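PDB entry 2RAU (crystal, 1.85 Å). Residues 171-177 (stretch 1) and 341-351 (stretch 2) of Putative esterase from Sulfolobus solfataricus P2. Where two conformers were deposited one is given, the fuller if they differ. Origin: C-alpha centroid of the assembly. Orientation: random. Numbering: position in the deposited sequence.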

# COMPACT_ATOMS: atom_id res chain seq x y z
N LYS A 171 3.70 16.55 9.15
CA LYS A 171 4.79 16.86 10.05
C LYS A 171 5.91 15.82 10.03
O LYS A 171 6.95 16.00 10.66
CB LYS A 171 4.25 17.06 11.47
CG LYS A 171 3.65 15.84 12.08
CD LYS A 171 3.02 16.07 13.43
CE LYS A 171 2.21 14.86 13.82
NZ LYS A 171 1.39 15.06 15.03
N GLY A 172 5.71 14.72 9.30
CA GLY A 172 6.71 13.68 9.20
C GLY A 172 6.35 12.73 8.08
O GLY A 172 5.17 12.46 7.84
N LEU A 173 7.38 12.24 7.40
CA LEU A 173 7.21 11.28 6.29
C LEU A 173 7.92 9.96 6.59
O LEU A 173 9.04 9.94 7.06
CB LEU A 173 7.71 11.86 4.98
CG LEU A 173 6.80 12.86 4.27
CD1 LEU A 173 7.62 13.75 3.31
CD2 LEU A 173 5.65 12.16 3.54
N ILE A 174 7.20 8.86 6.36
CA ILE A 174 7.74 7.51 6.52
C ILE A 174 7.58 6.77 5.19
O ILE A 174 6.47 6.41 4.81
CB ILE A 174 7.00 6.73 7.61
CG1 ILE A 174 7.07 7.48 8.97
CG2 ILE A 174 7.52 5.24 7.70
CD1 ILE A 174 5.94 7.09 9.93
N LEU A 175 8.69 6.53 4.49
CA LEU A 175 8.65 5.85 3.19
C LEU A 175 9.12 4.40 3.35
O LEU A 175 10.27 4.14 3.70
CB LEU A 175 9.51 6.61 2.16
CG LEU A 175 9.16 8.11 1.99
CD1 LEU A 175 10.26 8.83 1.13
CD2 LEU A 175 7.68 8.26 1.45
N LEU A 176 8.19 3.47 3.15
CA LEU A 176 8.41 2.03 3.32
C LEU A 176 8.61 1.42 1.92
O LEU A 176 7.67 1.00 1.23
CB LEU A 176 7.22 1.40 4.06
CG LEU A 176 6.92 1.98 5.47
CD1 LEU A 176 5.53 1.63 5.94
CD2 LEU A 176 7.97 1.56 6.48
N ASP A 177 9.86 1.45 1.49
CA ASP A 177 10.24 1.00 0.15
C ASP A 177 9.35 1.67 -0.91
O ASP A 177 8.71 1.03 -1.73
CB ASP A 177 10.25 -0.55 0.06
CG ASP A 177 11.44 -1.11 -0.74
OD1 ASP A 177 12.48 -0.43 -0.87
OD2 ASP A 177 11.31 -2.27 -1.22
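Stretch 2, residues 341-351: DVNSVVLKWLS

The packing of a helix against a β-strand is commonly governed by periodicity: a strand presents every second side chain to one face, a helix every third or fourth, and the two rhythms meet where their axes run nearly in line. Residues 341-351 of this putative esterase illustrate the principle. They are helical throughout, within a helix that extends beyond both ends of the stretch, and a wider π-type turn at 341-343 gives way to regular i to i+4 hydrogen bonds, such as V346 N to V342 O (2.9 Å) and L350 N to V346 O (2.8 Å). The helix lies antiparallel to strand 172-176, with 169° between the N-to-C directions and a closest axial approach of 10.7 Å. Register therefore runs in reverse: G172 CA lies 8.5 Å from L350 CA, I174 CA lies 7.6 Å from V346 CA, and L176 CA lies 8.3 Å from V342 CA.

The contact is held by apolar packing, with no hydrogen bond between the two segments. I174 contributes most from the strand: its CD1 meets V346 CG1 at 3.8 Å and L350 CD2 at 4.0 Å, while its CG1 approaches W349 CZ3 at 3.6 Å. Two residues further on, L176 CD2 rests 3.7 Å from V342 CG1 and 4.0 Å from V346 CG2, so V346 touches both strand side chains. L175, between them, is out of reach of the helix.

Aromatic contacts with the backbone complete the interface. The CA of G172 lies at the edge of the W349 indole, 4.1 Å from CH2, and L173 O is 3.7 Å from the same W349 CH2. Glycine suits this close approach, since a CB at 172 would point toward the helix and fall only 3.2 Å from W349 CH2.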

# COMPACT_ATOMS: atom_id res chain seq x y z
N ASP A 341 13.30 -5.12 12.08
CA ASP A 341 14.01 -4.35 11.07
C ASP A 341 13.26 -3.15 10.54
O ASP A 341 13.90 -2.23 10.04
CB ASP A 341 14.35 -5.22 9.86
CG ASP A 341 15.26 -6.41 10.20
OD1 ASP A 341 16.06 -6.31 11.15
OD2 ASP A 341 15.19 -7.45 9.52
N VAL A 342 11.93 -3.20 10.58
CA VAL A 342 11.08 -2.09 10.07
C VAL A 342 10.18 -1.48 11.15
O VAL A 342 10.29 -0.33 11.50
CB VAL A 342 10.25 -2.52 8.83
CG1 VAL A 342 9.38 -1.37 8.30
CG2 VAL A 342 11.16 -3.09 7.73
N ASN A 343 9.29 -2.29 11.70
CA ASN A 343 8.21 -1.77 12.53
C ASN A 343 8.66 -1.09 13.81
O ASN A 343 8.23 0.06 14.07
CB ASN A 343 7.11 -2.85 12.76
CG ASN A 343 6.49 -3.35 11.46
OD1 ASN A 343 6.58 -2.68 10.42
ND2 ASN A 343 5.91 -4.54 11.51
N SER A 344 9.54 -1.74 14.58
CA SER A 344 10.13 -1.14 15.78
C SER A 344 10.99 0.07 15.45
O SER A 344 11.10 0.96 16.27
CB SER A 344 10.95 -2.16 16.54
OG SER A 344 12.06 -2.62 15.76
N VAL A 345 11.60 0.11 14.27
CA VAL A 345 12.46 1.23 13.89
C VAL A 345 11.59 2.44 13.55
O VAL A 345 11.91 3.57 13.93
CB VAL A 345 13.40 0.86 12.68
CG1 VAL A 345 14.27 2.08 12.28
CG2 VAL A 345 14.24 -0.36 13.04
N VAL A 346 10.47 2.23 12.85
CA VAL A 346 9.52 3.31 12.62
C VAL A 346 8.97 3.87 13.97
O VAL A 346 8.95 5.09 14.19
CB VAL A 346 8.33 2.87 11.71
CG1 VAL A 346 7.24 3.99 11.71
CG2 VAL A 346 8.79 2.52 10.29
N LEU A 347 8.60 3.00 14.90
CA LEU A 347 8.13 3.43 16.21
C LEU A 347 9.18 4.28 16.93
O LEU A 347 8.86 5.29 17.51
CB LEU A 347 7.77 2.23 17.09
CG LEU A 347 7.11 2.47 18.46
CD1 LEU A 347 5.77 3.13 18.26
CD2 LEU A 347 7.00 1.16 19.30
N LYS A 348 10.42 3.83 16.90
CA LYS A 348 11.48 4.54 17.58
C LYS A 348 11.68 5.91 16.94
O LYS A 348 11.90 6.92 17.64
CB LYS A 348 12.76 3.71 17.54
CG LYS A 348 13.94 4.38 18.18
CD LYS A 348 15.17 3.47 18.08
N TRP A 349 11.65 5.95 15.62
CA TRP A 349 11.77 7.21 14.89
C TRP A 349 10.63 8.16 15.29
O TRP A 349 10.89 9.34 15.55
CB TRP A 349 11.75 6.95 13.38
CG TRP A 349 11.88 8.19 12.59
CD1 TRP A 349 13.02 8.82 12.25
CD2 TRP A 349 10.81 8.96 12.03
NE1 TRP A 349 12.74 9.93 11.51
CE2 TRP A 349 11.39 10.03 11.34
CE3 TRP A 349 9.42 8.80 11.99
CZ2 TRP A 349 10.62 11.00 10.66
CZ3 TRP A 349 8.65 9.77 11.33
CH2 TRP A 349 9.26 10.83 10.65
N LEU A 350 9.39 7.66 15.31
CA LEU A 350 8.26 8.47 15.77
C LEU A 350 8.45 9.01 17.20
O LEU A 350 8.09 10.15 17.47
CB LEU A 350 6.93 7.70 15.70
CG LEU A 350 6.39 7.41 14.31
CD1 LEU A 350 5.32 6.29 14.36
CD2 LEU A 350 5.90 8.70 13.63
N SER A 351 9.03 8.21 18.09
CA SER A 351 9.24 8.62 19.48
C SER A 351 10.28 9.76 19.56
O SER A 351 10.28 10.54 20.51
CB SER A 351 9.71 7.43 20.31
OG SER A 351 11.11 7.18 20.15